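Local structure of protein FimX (Pseudomonas aeruginosa PAO1, 3HV8) at residues A[34-39]-A[253-259]; A[47-53]-A[104-110]; A[189-194]-A[223-228]. The protein belongs to the EAL domain family, which adopts a barrel-like alpha/beta fold, and holds C2E in a pocket of that domain. All coordinates share one frame. Residue numbers count along the deposited sequence, not the author numbering.

Overall arrangement
All three contacts reach one mixed, curled sheet, the barrel wall of the EAL domain. Contact 1 lays the loop 253-259 along the early strand 33-42, enclosing the others in sequence. Contact 2 pairs strands 49-58 and 105-110; contact 3, later, pairs 191-194 and 224-227. The centres of contacts 1 and 2 are about 11 Å apart, on antiparallel neighbouring strands. Contacts 2 and 3, centres about 13 Å apart, meet through a salt bridge, E52 OE1 to K193 NZ at 2.9 Å. Contacts 1 and 3, centres about 19 Å apart, do not touch. Q38 and P255 of contact 1 and H110 of contact 2 help form the C2E pocket; the salt bridge ties contact 3 to it.

Contact 1 (A[34-39]-A[253-259]). With C2E (9,9'-[(2R,3R,3aS,5S,7aR,9R,10R,10aS,12S,14aR)-3,5,10,12-tetrahydroxy-5,12-dioxidooctahydro-2H,7H-difuro[3,2-d:3',2'-j][1,3,7,9,2,8]tetraoxadiphosphacyclododecine-2,9-diyl]bis(2-amino-1,9-dihydro-6H-purin-6-one)), chain B.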
loop_
_atom_site.group_PDB
_atom_site.type_symbol
_atom_site.label_atom_id
_atom_site.label_comp_id
_atom_site.label_asym_id
_atom_site.label_seq_id
_atom_site.Cartn_x
_atom_site.Cartn_y
_atom_site.Cartn_z
ATOM N N ARG A 34 -14.768 3.689 6.070
ATOM C CA ARG A 34 -14.276 2.700 7.006
ATOM C C ARG A 34 -12.918 2.204 6.518
ATOM O O ARG A 34 -12.737 1.960 5.321
ATOM C CB ARG A 34 -15.255 1.541 7.096
ATOM C CG ARG A 34 -14.766 0.372 7.935
ATOM C CD ARG A 34 -15.866 -0.665 8.108
ATOM N NE ARG A 34 -17.026 -0.091 8.783
ATOM C CZ ARG A 34 -18.275 -0.516 8.625
ATOM N NH1 ARG A 34 -19.260 0.078 9.287
ATOM N NH2 ARG A 34 -18.541 -1.529 7.810
ATOM N N LEU A 35 -11.966 2.054 7.434
ATOM C CA LEU A 35 -10.697 1.408 7.111
ATOM C C LEU A 35 -10.758 -0.086 7.407
ATOM O O LEU A 35 -11.215 -0.510 8.483
ATOM C CB LEU A 35 -9.555 2.034 7.905
ATOM C CG LEU A 35 -9.341 3.527 7.680
ATOM C CD1 LEU A 35 -8.157 4.047 8.467
ATOM C CD2 LEU A 35 -9.175 3.826 6.190
ATOM N N LEU A 36 -10.286 -0.887 6.453
ATOM C CA LEU A 36 -10.037 -2.299 6.677
ATOM C C LEU A 36 -8.522 -2.533 6.669
ATOM O O LEU A 36 -7.756 -1.712 6.146
ATOM C CB LEU A 36 -10.694 -3.146 5.588
ATOM C CG LEU A 36 -12.175 -2.872 5.318
ATOM C CD1 LEU A 36 -12.653 -3.797 4.191
ATOM C CD2 LEU A 36 -13.003 -3.071 6.599
ATOM N N PHE A 37 -8.111 -3.669 7.227
ATOM C CA PHE A 37 -6.711 -3.992 7.456
ATOM C C PHE A 37 -6.447 -5.394 6.978
ATOM O O PHE A 37 -7.173 -6.317 7.336
ATOM C CB PHE A 37 -6.408 -3.862 8.948
ATOM C CG PHE A 37 -6.739 -2.504 9.496
ATOM C CD1 PHE A 37 -5.822 -1.470 9.413
ATOM C CD2 PHE A 37 -7.979 -2.255 10.059
ATOM C CE1 PHE A 37 -6.133 -0.205 9.881
ATOM C CE2 PHE A 37 -8.297 -0.994 10.535
ATOM C CZ PHE A 37 -7.369 0.029 10.449
ATOM N N GLN A 38 -5.430 -5.564 6.143
ATOM C CA GLN A 38 -5.067 -6.894 5.674
ATOM C C GLN A 38 -3.621 -7.184 6.028
ATOM O O GLN A 38 -2.714 -6.485 5.575
ATOM C CB GLN A 38 -5.299 -7.042 4.166
ATOM C CG GLN A 38 -4.995 -8.462 3.685
ATOM C CD GLN A 38 -5.306 -8.689 2.230
ATOM O OE1 GLN A 38 -5.384 -7.751 1.430
ATOM N NE2 GLN A 38 -5.494 -9.956 1.864
ATOM N N PRO A 39 -3.386 -8.228 6.828
ATOM C CA PRO A 39 -2.024 -8.455 7.322
ATOM C C PRO A 39 -1.061 -8.813 6.202
ATOM O O PRO A 39 -1.439 -9.440 5.202
ATOM C CB PRO A 39 -2.191 -9.627 8.307
ATOM C CG PRO A 39 -3.423 -10.328 7.819
ATOM C CD PRO A 39 -4.344 -9.218 7.356
ATOM N N GLN A 253 -5.215 -14.078 5.320
ATOM C CA GLN A 253 -6.382 -13.422 5.894
ATOM C C GLN A 253 -6.797 -12.326 4.934
ATOM O O GLN A 253 -5.942 -11.608 4.411
ATOM C CB GLN A 253 -6.111 -12.818 7.271
ATOM C CG GLN A 253 -7.413 -12.391 7.965
ATOM C CD GLN A 253 -7.226 -11.314 9.013
ATOM O OE1 GLN A 253 -7.508 -10.138 8.767
ATOM N NE2 GLN A 253 -6.738 -11.700 10.181
ATOM N N GLY A 254 -8.095 -12.185 4.691
ATOM C CA GLY A 254 -8.585 -11.084 3.875
ATOM C C GLY A 254 -8.669 -9.807 4.692
ATOM O O GLY A 254 -8.396 -9.822 5.898
ATOM N N PRO A 255 -9.034 -8.691 4.042
ATOM C CA PRO A 255 -9.208 -7.421 4.758
ATOM C C PRO A 255 -10.265 -7.539 5.850
ATOM O O PRO A 255 -11.291 -8.172 5.603
ATOM C CB PRO A 255 -9.677 -6.464 3.657
ATOM C CG PRO A 255 -9.153 -7.066 2.378
ATOM C CD PRO A 255 -9.257 -8.548 2.590
ATOM N N SER A 256 -10.016 -6.960 7.024
ATOM C CA SER A 256 -10.948 -7.035 8.151
ATOM C C SER A 256 -10.980 -5.717 8.905
ATOM O O SER A 256 -10.007 -4.962 8.892
ATOM C CB SER A 256 -10.519 -8.160 9.101
ATOM O OG SER A 256 -11.184 -8.051 10.351
ATOM N N GLN A 257 -12.092 -5.441 9.584
ATOM C CA GLN A 257 -12.228 -4.209 10.356
ATOM C C GLN A 257 -11.278 -4.158 11.546
ATOM O O GLN A 257 -11.031 -3.084 12.109
ATOM C CB GLN A 257 -13.658 -4.057 10.875
ATOM C CG GLN A 257 -14.557 -3.188 10.022
ATOM C CD GLN A 257 -15.897 -2.915 10.686
ATOM O OE1 GLN A 257 -16.014 -2.043 11.551
ATOM N NE2 GLN A 257 -16.918 -3.658 10.276
ATOM N N ALA A 258 -10.760 -5.317 11.932
ATOM C CA ALA A 258 -9.915 -5.401 13.113
ATOM C C ALA A 258 -8.501 -5.863 12.797
ATOM O O ALA A 258 -8.284 -6.692 11.909
ATOM C CB ALA A 258 -10.549 -6.324 14.155
ATOM N N MET A 259 -7.543 -5.322 13.541
ATOM C CA MET A 259 -6.175 -5.820 13.509
ATOM C C MET A 259 -5.974 -6.870 14.596
ATOM O O MET A 259 -5.433 -6.575 15.663
ATOM C CB MET A 259 -5.178 -4.679 13.704
ATOM C CG MET A 259 -5.023 -3.772 12.484
ATOM S SD MET A 259 -3.877 -2.395 12.773
ATOM C CE MET A 259 -4.946 -1.239 13.622
HETATM P P1 C2E B . -4.594 -2.772 -4.797
HETATM O O2P C2E B . -3.005 -2.881 -4.924
HETATM O O1P C2E B . -5.155 -3.527 -5.935
HETATM O "O5'" C2E B . -5.208 -3.500 -3.519
HETATM C "C5'" C2E B . -5.395 -4.927 -3.594
HETATM C "C4'" C2E B . -6.831 -5.344 -3.977
HETATM O "O4'" C2E B . -6.914 -6.790 -3.947
HETATM C "C3'" C2E B . -7.719 -4.861 -2.838
HETATM O "O3'" C2E B . -8.982 -4.433 -3.371
HETATM C "C2'" C2E B . -7.841 -6.085 -1.901
HETATM O "O2'" C2E B . -9.054 -6.125 -1.173
HETATM C "C1'" C2E B . -7.788 -7.228 -2.916
HETATM N N9 C2E B . -7.293 -8.491 -2.390
HETATM C C8 C2E B . -6.580 -8.691 -1.232
HETATM N N7 C2E B . -6.157 -9.934 -1.186
HETATM C C5 C2E B . -6.600 -10.587 -2.300
HETATM C C6 C2E B . -6.464 -11.912 -2.771
HETATM O O6 C2E B . -5.800 -12.768 -2.183
HETATM N N1 C2E B . -7.072 -12.204 -3.930
HETATM C C2 C2E B . -7.789 -11.278 -4.623
HETATM N N2 C2E B . -8.378 -11.652 -5.803
HETATM N N3 C2E B . -7.923 -10.044 -4.198
HETATM C C4 C2E B . -7.338 -9.677 -3.056
HETATM P P11 C2E B . -9.572 -3.042 -2.818
HETATM O O21 C2E B . -10.982 -2.827 -3.483
HETATM O O11 C2E B . -9.555 -3.006 -1.342
HETATM O O5A C2E B . -8.536 -1.949 -3.316
HETATM C C5A C2E B . -8.351 -1.759 -4.725
HETATM C C4A C2E B . -7.447 -0.557 -4.991
HETATM O O4A C2E B . -8.061 0.624 -4.454
HETATM C C3A C2E B . -6.076 -0.627 -4.316
HETATM O O3A C2E B . -5.109 -1.310 -5.105
HETATM C C2A C2E B . -5.694 0.854 -4.297
HETATM O O2A C2E B . -5.283 1.281 -5.608
HETATM C C1A C2E B . -7.051 1.520 -4.038
HETATM N N91 C2E B . -7.192 1.755 -2.606
HETATM C C81 C2E B . -7.715 0.929 -1.652
HETATM N N71 C2E B . -7.652 1.535 -0.499
HETATM C C51 C2E B . -7.155 2.798 -0.666
HETATM C C61 C2E B . -6.898 3.903 0.171
HETATM O O61 C2E B . -7.016 3.863 1.402
HETATM N N11 C2E B . -6.401 5.008 -0.443
HETATM C C21 C2E B . -6.163 5.074 -1.790
HETATM N N21 C2E B . -5.621 6.211 -2.319
HETATM N N31 C2E B . -6.371 4.050 -2.575
HETATM C C41 C2E B . -6.875 2.936 -2.033
HETATM O O HOH W 1 -3.067 -11.434 3.998
#
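At the C2E pocket, a C-terminal loop lies along one edge of strand 33-42, and this contact supplies Q38 and P255 to the site. The two backbones run antiparallel and meet in a single hydrogen-bonded pair, F37 with S256: F37 N gives to S256 O at 2.8 Å and S256 N to F37 O at 2.9 Å. The loop then turns off; S256 OG accepts from A258 N at 3.2 Å, forming an ST turn. That turn brings M259 back over one face of the F37 ring, where CG makes a CH-pi contact (4.1 Å from the ring centroid) and SD a Met-aromatic one (4.4 Å). L36 CB packs on P255 CB at 4.0 Å, while the aliphatic part of R34 meets the side chain of Q257 (CD to CD 3.4 Å), the guanidinium reaching E64 in a salt bridge. Q38 NE2 donates two hydrogen bonds, to Q253 O and to C2E N7, each 3.1 Å, so one amide ties strand, loop and ligand together. P255 CG lies 3.7 Å from C2E O2'. On the other edge, strand 33-42 pairs antiparallel with strand 49-58, the antiparallel strand pair that marks the modified barrel of EAL domains.

Contact 2 (A[47-53]-A[104-110]); sequences SHENYEV and QTKLFVH. With C2E (9,9'-[(2R,3R,3aS,5S,7aR,9R,10R,10aS,12S,14aR)-3,5,10,12-tetrahydroxy-5,12-dioxidooctahydro-2H,7H-difuro[3,2-d:3',2'-j][1,3,7,9,2,8]tetraoxadiphosphacyclododecine-2,9-diyl]bis(2-amino-1,9-dihydro-6H-purin-6-one)), chain B.
Strands 49-53 and 105-110 are parallel neighbours in the barrel sheet, both extended, their axes 4.6 Å apart at closest and crossing at -23°. The register is E49-T105, N50-K106, Y51-L107 and E52-F108. Backbone hydrogen bonds link E49 N to Q104 O (2.9 Å), K106 N to E49 O (3.1 Å), Y51 N to K106 O (2.9 Å), F108 N to Y51 O (2.8 Å) and V53 N to F108 O (2.9 Å). Q104 buries the most surface: with all chi angles t, its NE2 donates to S47 OG at 2.7 Å, and its OE1 sits over one face of the H48 ring while K106 CE lies over the opposite face. V53, chi1 t, presents CG2 to L107 CD1 at 3.9 Å and to V109 CG2 at 4.1 Å, with S91 of helix 80-96 packed against it. F108, chi1 m, has its ring edge near N50 ND2 (CE2 to ND2 3.8 Å), which is buried with no partner in the model. E52, chi1 and chi2 t, takes a weak hydrogen bond from H110 NE2 to OE2 (2.8 Å); Q248, Q142 and K193 also hold its carboxylate. A water joins V53 O (2.7 Å), H110 N (2.9 Å) and C2E O61 (2.8 Å). Chemically, the Y51, V53 and L107 side is largely apolar, the side of N50, E52, K106 and F108 carries polar and charged groups, and S47 with Q104 forms a polar end.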
loop_
_atom_site.group_PDB
_atom_site.type_symbol
_atom_site.label_atom_id
_atom_site.label_comp_id
_atom_site.label_asym_id
_atom_site.label_seq_id
_atom_site.Cartn_x
_atom_site.Cartn_y
_atom_site.Cartn_z
ATOM N N SER A 47 9.793 -9.158 13.062
ATOM C CA SER A 47 8.851 -9.143 14.179
ATOM C C SER A 47 7.733 -8.103 14.077
ATOM O O SER A 47 6.837 -8.079 14.917
ATOM C CB SER A 47 9.595 -8.981 15.509
ATOM O OG SER A 47 10.235 -7.723 15.583
ATOM N N HIS A 48 7.768 -7.247 13.062
ATOM C CA HIS A 48 6.716 -6.248 12.907
ATOM C C HIS A 48 5.368 -6.899 12.611
ATOM O O HIS A 48 5.297 -7.913 11.923
ATOM C CB HIS A 48 7.050 -5.290 11.757
ATOM C CG HIS A 48 8.219 -4.391 12.017
ATOM N ND1 HIS A 48 9.506 -4.704 11.624
ATOM C CD2 HIS A 48 8.290 -3.175 12.609
ATOM C CE1 HIS A 48 10.318 -3.722 11.972
ATOM N NE2 HIS A 48 9.606 -2.784 12.570
ATOM N N GLU A 49 4.300 -6.296 13.128
ATOM C CA GLU A 49 2.944 -6.691 12.767
ATOM C C GLU A 49 2.447 -5.746 11.680
ATOM O O GLU A 49 1.888 -4.673 11.952
ATOM C CB GLU A 49 2.040 -6.650 13.999
ATOM C CG GLU A 49 2.647 -7.426 15.155
ATOM C CD GLU A 49 1.675 -7.725 16.273
ATOM O OE1 GLU A 49 0.573 -7.140 16.285
ATOM O OE2 GLU A 49 2.025 -8.552 17.143
ATOM N N ASN A 50 2.682 -6.138 10.439
ATOM C CA ASN A 50 2.377 -5.269 9.307
ATOM C C ASN A 50 0.945 -5.462 8.824
ATOM O O ASN A 50 0.495 -6.607 8.663
ATOM C CB ASN A 50 3.332 -5.550 8.137
ATOM C CG ASN A 50 4.808 -5.319 8.488
ATOM O OD1 ASN A 50 5.603 -6.250 8.520
ATOM N ND2 ASN A 50 5.162 -4.083 8.737
ATOM N N TYR A 51 0.232 -4.363 8.559
ATOM C CA TYR A 51 -1.055 -4.440 7.864
ATOM C C TYR A 51 -1.130 -3.415 6.752
ATOM O O TYR A 51 -0.616 -2.289 6.891
ATOM C CB TYR A 51 -2.212 -4.109 8.803
ATOM C CG TYR A 51 -2.483 -5.083 9.922
ATOM C CD1 TYR A 51 -3.451 -6.076 9.786
ATOM C CD2 TYR A 51 -1.814 -4.980 11.126
ATOM C CE1 TYR A 51 -3.729 -6.951 10.821
ATOM C CE2 TYR A 51 -2.089 -5.843 12.171
ATOM C CZ TYR A 51 -3.046 -6.830 12.004
ATOM O OH TYR A 51 -3.324 -7.691 13.050
ATOM N N GLU A 52 -1.784 -3.784 5.662
ATOM C CA GLU A 52 -2.184 -2.825 4.642
ATOM C C GLU A 52 -3.543 -2.254 4.981
ATOM O O GLU A 52 -4.464 -2.987 5.362
ATOM C CB GLU A 52 -2.242 -3.497 3.269
ATOM C CG GLU A 52 -2.613 -2.542 2.153
ATOM C CD GLU A 52 -2.711 -3.230 0.813
ATOM O OE1 GLU A 52 -2.774 -4.483 0.766
ATOM O OE2 GLU A 52 -2.691 -2.515 -0.212
ATOM N N VAL A 53 -3.658 -0.940 4.851
ATOM C CA VAL A 53 -4.917 -0.226 5.025
ATOM C C VAL A 53 -5.667 -0.148 3.682
ATOM O O VAL A 53 -5.090 0.214 2.653
ATOM C CB VAL A 53 -4.655 1.194 5.552
ATOM C CG1 VAL A 53 -5.947 1.984 5.658
ATOM C CG2 VAL A 53 -3.937 1.129 6.919
ATOM N N GLN A 104 4.021 -3.995 17.738
ATOM C CA GLN A 104 4.999 -3.461 16.793
ATOM C C GLN A 104 4.347 -3.271 15.414
ATOM O O GLN A 104 4.822 -3.800 14.404
ATOM C CB GLN A 104 6.217 -4.385 16.704
ATOM C CG GLN A 104 7.507 -3.654 16.364
ATOM C CD GLN A 104 8.685 -4.586 16.139
ATOM O OE1 GLN A 104 9.785 -4.138 15.820
ATOM N NE2 GLN A 104 8.461 -5.884 16.300
ATOM N N THR A 105 3.263 -2.503 15.391
ATOM C CA THR A 105 2.424 -2.358 14.206
ATOM C C THR A 105 3.026 -1.385 13.204
ATOM O O THR A 105 3.504 -0.318 13.574
ATOM C CB THR A 105 1.021 -1.822 14.574
ATOM O OG1 THR A 105 0.519 -2.505 15.731
ATOM C CG2 THR A 105 0.046 -2.003 13.413
ATOM N N LYS A 106 2.979 -1.763 11.932
ATOM C CA LYS A 106 3.347 -0.874 10.836
ATOM C C LYS A 106 2.201 -0.912 9.835
ATOM O O LYS A 106 1.669 -1.985 9.550
ATOM C CB LYS A 106 4.644 -1.376 10.205
ATOM C CG LYS A 106 5.170 -0.540 9.074
ATOM C CD LYS A 106 6.533 -1.048 8.595
ATOM C CE LYS A 106 7.619 -0.803 9.626
ATOM N NZ LYS A 106 8.988 -0.846 9.007
ATOM N N LEU A 107 1.806 0.246 9.313
ATOM C CA LEU A 107 0.698 0.314 8.350
ATOM C C LEU A 107 1.179 0.757 6.982
ATOM O O LEU A 107 1.945 1.719 6.872
ATOM C CB LEU A 107 -0.389 1.273 8.827
ATOM C CG LEU A 107 -1.152 0.880 10.092
ATOM C CD1 LEU A 107 -2.238 1.919 10.370
ATOM C CD2 LEU A 107 -1.753 -0.534 9.949
ATOM N N PHE A 108 0.719 0.046 5.957
ATOM C CA PHE A 108 0.959 0.385 4.557
ATOM C C PHE A 108 -0.249 1.150 4.047
ATOM O O PHE A 108 -1.379 0.626 4.069
ATOM C CB PHE A 108 1.154 -0.892 3.727
ATOM C CG PHE A 108 2.477 -1.584 3.963
ATOM C CD1 PHE A 108 3.431 -1.625 2.949
ATOM C CD2 PHE A 108 2.759 -2.192 5.170
ATOM C CE1 PHE A 108 4.651 -2.262 3.145
ATOM C CE2 PHE A 108 3.979 -2.823 5.375
ATOM C CZ PHE A 108 4.925 -2.858 4.351
ATOM N N VAL A 109 -0.031 2.397 3.625
ATOM C CA VAL A 109 -1.124 3.299 3.292
ATOM C C VAL A 109 -0.974 3.786 1.862
ATOM O O VAL A 109 0.081 4.307 1.482
ATOM C CB VAL A 109 -1.130 4.513 4.255
ATOM C CG1 VAL A 109 -2.189 5.543 3.842
ATOM C CG2 VAL A 109 -1.326 4.052 5.694
ATOM N N HIS A 110 -2.023 3.631 1.064
ATOM C CA HIS A 110 -2.018 4.055 -0.328
ATOM C C HIS A 110 -2.029 5.570 -0.482
ATOM O O HIS A 110 -2.649 6.288 0.324
ATOM C CB HIS A 110 -3.261 3.517 -1.035
ATOM C CG HIS A 110 -3.244 2.043 -1.275
ATOM N ND1 HIS A 110 -2.483 1.460 -2.269
ATOM C CD2 HIS A 110 -3.908 1.033 -0.669
ATOM C CE1 HIS A 110 -2.685 0.154 -2.260
ATOM N NE2 HIS A 110 -3.542 -0.131 -1.295
HETATM P P1 C2E B . -4.594 -2.772 -4.797
HETATM O O2P C2E B . -3.005 -2.881 -4.924
HETATM O O1P C2E B . -5.155 -3.527 -5.935
HETATM O "O5'" C2E B . -5.208 -3.500 -3.519
HETATM C "C5'" C2E B . -5.395 -4.927 -3.594
HETATM C "C4'" C2E B . -6.831 -5.344 -3.977
HETATM O "O4'" C2E B . -6.914 -6.790 -3.947
HETATM C "C3'" C2E B . -7.719 -4.861 -2.838
HETATM O "O3'" C2E B . -8.982 -4.433 -3.371
HETATM C "C2'" C2E B . -7.841 -6.085 -1.901
HETATM O "O2'" C2E B . -9.054 -6.125 -1.173
HETATM C "C1'" C2E B . -7.788 -7.228 -2.916
HETATM N N9 C2E B . -7.293 -8.491 -2.390
HETATM C C8 C2E B . -6.580 -8.691 -1.232
HETATM N N7 C2E B . -6.157 -9.934 -1.186
HETATM C C5 C2E B . -6.600 -10.587 -2.300
HETATM C C6 C2E B . -6.464 -11.912 -2.771
HETATM O O6 C2E B . -5.800 -12.768 -2.183
HETATM N N1 C2E B . -7.072 -12.204 -3.930
HETATM C C2 C2E B . -7.789 -11.278 -4.623
HETATM N N2 C2E B . -8.378 -11.652 -5.803
HETATM N N3 C2E B . -7.923 -10.044 -4.198
HETATM C C4 C2E B . -7.338 -9.677 -3.056
HETATM P P11 C2E B . -9.572 -3.042 -2.818
HETATM O O21 C2E B . -10.982 -2.827 -3.483
HETATM O O11 C2E B . -9.555 -3.006 -1.342
HETATM O O5A C2E B . -8.536 -1.949 -3.316
HETATM C C5A C2E B . -8.351 -1.759 -4.725
HETATM C C4A C2E B . -7.447 -0.557 -4.991
HETATM O O4A C2E B . -8.061 0.624 -4.454
HETATM C C3A C2E B . -6.076 -0.627 -4.316
HETATM O O3A C2E B . -5.109 -1.310 -5.105
HETATM C C2A C2E B . -5.694 0.854 -4.297
HETATM O O2A C2E B . -5.283 1.281 -5.608
HETATM C C1A C2E B . -7.051 1.520 -4.038
HETATM N N91 C2E B . -7.192 1.755 -2.606
HETATM C C81 C2E B . -7.715 0.929 -1.652
HETATM N N71 C2E B . -7.652 1.535 -0.499
HETATM C C51 C2E B . -7.155 2.798 -0.666
HETATM C C61 C2E B . -6.898 3.903 0.171
HETATM O O61 C2E B . -7.016 3.863 1.402
HETATM N N11 C2E B . -6.401 5.008 -0.443
HETATM C C21 C2E B . -6.163 5.074 -1.790
HETATM N N21 C2E B . -5.621 6.211 -2.319
HETATM N N31 C2E B . -6.371 4.050 -2.575
HETATM C C41 C2E B . -6.875 2.936 -2.033
HETATM O O HOH W 2 4.060 -6.693 18.568
HETATM O O HOH W 3 -0.885 -4.755 15.652
HETATM O O HOH W 4 -4.505 2.868 2.274
#

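Contact 3 (A[189-194]-A[223-228]); sequences VQFIKI and KLSIVP
F191, with chi1 m, lays its ring against L224: L224 CD1 sits over one face, 4.0 Å from the centroid in a CH-pi contact and 3.5 Å from F191 CE1. The two residues are paired in neighbouring parallel strands, 191-194 and 224-227, joined through helix 205-220 as a beta-alpha-beta unit of the EAL barrel. The strands, both extended, approach to 4.7 Å between axes and cross at -28°, with F191 opposite L224, I192 opposite S225 and K193 opposite I226. The backbone hydrogen bonds are L224 N to Q190 O (3.0 Å), I192 N to L224 O (2.8 Å), I226 N to I192 O (2.9 Å) and I194 N to I226 O (3.0 Å). Before the strands begin, K223 NZ bonds V189 O at 2.8 Å. I226, on the face of F191 and K193, sets CD1 3.9 Å from F191 CD1 and CG2 4.0 Å from K193 CG. K193 is fully extended, all four chi angles t; its NZ hydrogen-bonds Q248 and forms a salt bridge with E52. I192, on the other face, and I194 pack on helix 205-220; I194, chi1 p, brings CD1 3.8 Å from V227 CG2. At the C-terminal ends of both segments, P228 CD closes to 3.1 Å from I194 O.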
loop_
_atom_site.group_PDB
_atom_site.type_symbol
_atom_site.label_atom_id
_atom_site.label_comp_id
_atom_site.label_asym_id
_atom_site.label_seq_id
_atom_site.Cartn_x
_atom_site.Cartn_y
_atom_site.Cartn_z
ATOM N N VAL A 189 12.619 3.936 -1.748
ATOM C CA VAL A 189 11.627 2.947 -1.353
ATOM C C VAL A 189 12.329 1.728 -0.782
ATOM O O VAL A 189 13.429 1.362 -1.210
ATOM C CB VAL A 189 10.704 2.543 -2.523
ATOM C CG1 VAL A 189 9.905 3.741 -3.037
ATOM C CG2 VAL A 189 11.507 1.917 -3.644
ATOM N N GLN A 190 11.693 1.108 0.197
ATOM C CA GLN A 190 12.278 -0.046 0.860
ATOM C C GLN A 190 11.548 -1.332 0.489
ATOM O O GLN A 190 12.145 -2.413 0.542
ATOM C CB GLN A 190 12.261 0.140 2.373
ATOM C CG GLN A 190 13.106 1.322 2.871
ATOM C CD GLN A 190 12.361 2.629 2.802
ATOM O OE1 GLN A 190 11.137 2.653 2.695
ATOM N NE2 GLN A 190 13.097 3.731 2.844
ATOM N N PHE A 191 10.272 -1.228 0.131
ATOM C CA PHE A 191 9.466 -2.414 -0.166
ATOM C C PHE A 191 8.986 -2.352 -1.601
ATOM O O PHE A 191 8.620 -1.271 -2.099
ATOM C CB PHE A 191 8.206 -2.493 0.720
ATOM C CG PHE A 191 8.471 -2.540 2.217
ATOM C CD1 PHE A 191 8.485 -3.750 2.907
ATOM C CD2 PHE A 191 8.603 -1.365 2.946
ATOM C CE1 PHE A 191 8.692 -3.774 4.294
ATOM C CE2 PHE A 191 8.801 -1.384 4.317
ATOM C CZ PHE A 191 8.841 -2.586 5.000
ATOM N N ILE A 192 8.906 -3.507 -2.255
ATOM C CA ILE A 192 8.341 -3.583 -3.597
ATOM C C ILE A 192 7.315 -4.700 -3.620
ATOM O O ILE A 192 7.644 -5.876 -3.336
ATOM C CB ILE A 192 9.421 -3.856 -4.667
ATOM C CG1 ILE A 192 10.471 -2.733 -4.713
ATOM C CG2 ILE A 192 8.775 -4.049 -6.026
ATOM C CD1 ILE A 192 9.915 -1.376 -5.223
ATOM N N LYS A 193 6.073 -4.341 -3.939
ATOM C CA LYS A 193 4.972 -5.283 -3.907
ATOM C C LYS A 193 4.657 -5.587 -5.349
ATOM O O LYS A 193 4.258 -4.704 -6.115
ATOM C CB LYS A 193 3.777 -4.671 -3.188
ATOM C CG LYS A 193 2.602 -5.615 -2.991
ATOM C CD LYS A 193 1.547 -4.938 -2.128
ATOM C CE LYS A 193 0.529 -5.944 -1.680
ATOM N NZ LYS A 193 -0.566 -5.260 -0.933
ATOM N N ILE A 194 4.874 -6.835 -5.748
ATOM C CA ILE A 194 4.719 -7.177 -7.151
ATOM C C ILE A 194 3.254 -7.367 -7.534
ATOM O O ILE A 194 2.403 -7.657 -6.690
ATOM C CB ILE A 194 5.570 -8.409 -7.555
ATOM C CG1 ILE A 194 4.987 -9.702 -6.981
ATOM C CG2 ILE A 194 7.042 -8.209 -7.148
ATOM C CD1 ILE A 194 5.636 -10.953 -7.576
ATOM N N LYS A 223 15.872 -4.587 -2.119
ATOM C CA LYS A 223 14.481 -4.243 -1.844
ATOM C C LYS A 223 13.771 -5.434 -1.237
ATOM O O LYS A 223 13.986 -6.577 -1.662
ATOM C CB LYS A 223 13.766 -3.841 -3.124
ATOM C CG LYS A 223 14.424 -2.692 -3.902
ATOM C CD LYS A 223 14.672 -1.488 -3.022
ATOM C CE LYS A 223 15.137 -0.296 -3.873
ATOM N NZ LYS A 223 15.495 0.854 -3.029
ATOM N N LEU A 224 12.945 -5.173 -0.234
ATOM C CA LEU A 224 12.105 -6.216 0.357
ATOM C C LEU A 224 10.930 -6.541 -0.549
ATOM O O LEU A 224 10.129 -5.666 -0.869
ATOM C CB LEU A 224 11.576 -5.762 1.710
ATOM C CG LEU A 224 12.661 -5.396 2.728
ATOM C CD1 LEU A 224 12.109 -4.507 3.818
ATOM C CD2 LEU A 224 13.221 -6.680 3.302
ATOM N N SER A 225 10.810 -7.796 -0.960
ATOM C CA SER A 225 9.701 -8.195 -1.818
ATOM C C SER A 225 8.440 -8.539 -1.029
ATOM O O SER A 225 8.497 -9.188 0.018
ATOM C CB SER A 225 10.112 -9.393 -2.675
ATOM O OG SER A 225 10.595 -10.462 -1.862
ATOM N N ILE A 226 7.304 -8.074 -1.533
ATOM C CA ILE A 226 6.005 -8.486 -1.005
ATOM C C ILE A 226 5.238 -9.096 -2.169
ATOM O O ILE A 226 5.104 -8.478 -3.224
ATOM C CB ILE A 226 5.185 -7.295 -0.463
ATOM C CG1 ILE A 226 5.977 -6.527 0.604
ATOM C CG2 ILE A 226 3.852 -7.801 0.057
ATOM C CD1 ILE A 226 5.327 -5.196 1.045
ATOM N N VAL A 227 4.748 -10.320 -1.998
ATOM C CA VAL A 227 3.959 -10.951 -3.046
ATOM C C VAL A 227 2.538 -11.151 -2.571
ATOM O O VAL A 227 2.291 -11.870 -1.603
ATOM C CB VAL A 227 4.546 -12.307 -3.471
ATOM C CG1 VAL A 227 3.732 -12.891 -4.602
ATOM C CG2 VAL A 227 5.986 -12.118 -3.926
ATOM N N PRO A 228 1.588 -10.496 -3.231
ATOM C CA PRO A 228 0.198 -10.574 -2.803
ATOM C C PRO A 228 -0.600 -11.623 -3.582
ATOM O O PRO A 228 -0.041 -12.374 -4.392
ATOM C CB PRO A 228 -0.314 -9.175 -3.159
ATOM C CG PRO A 228 0.386 -8.886 -4.452
ATOM C CD PRO A 228 1.770 -9.519 -4.320
#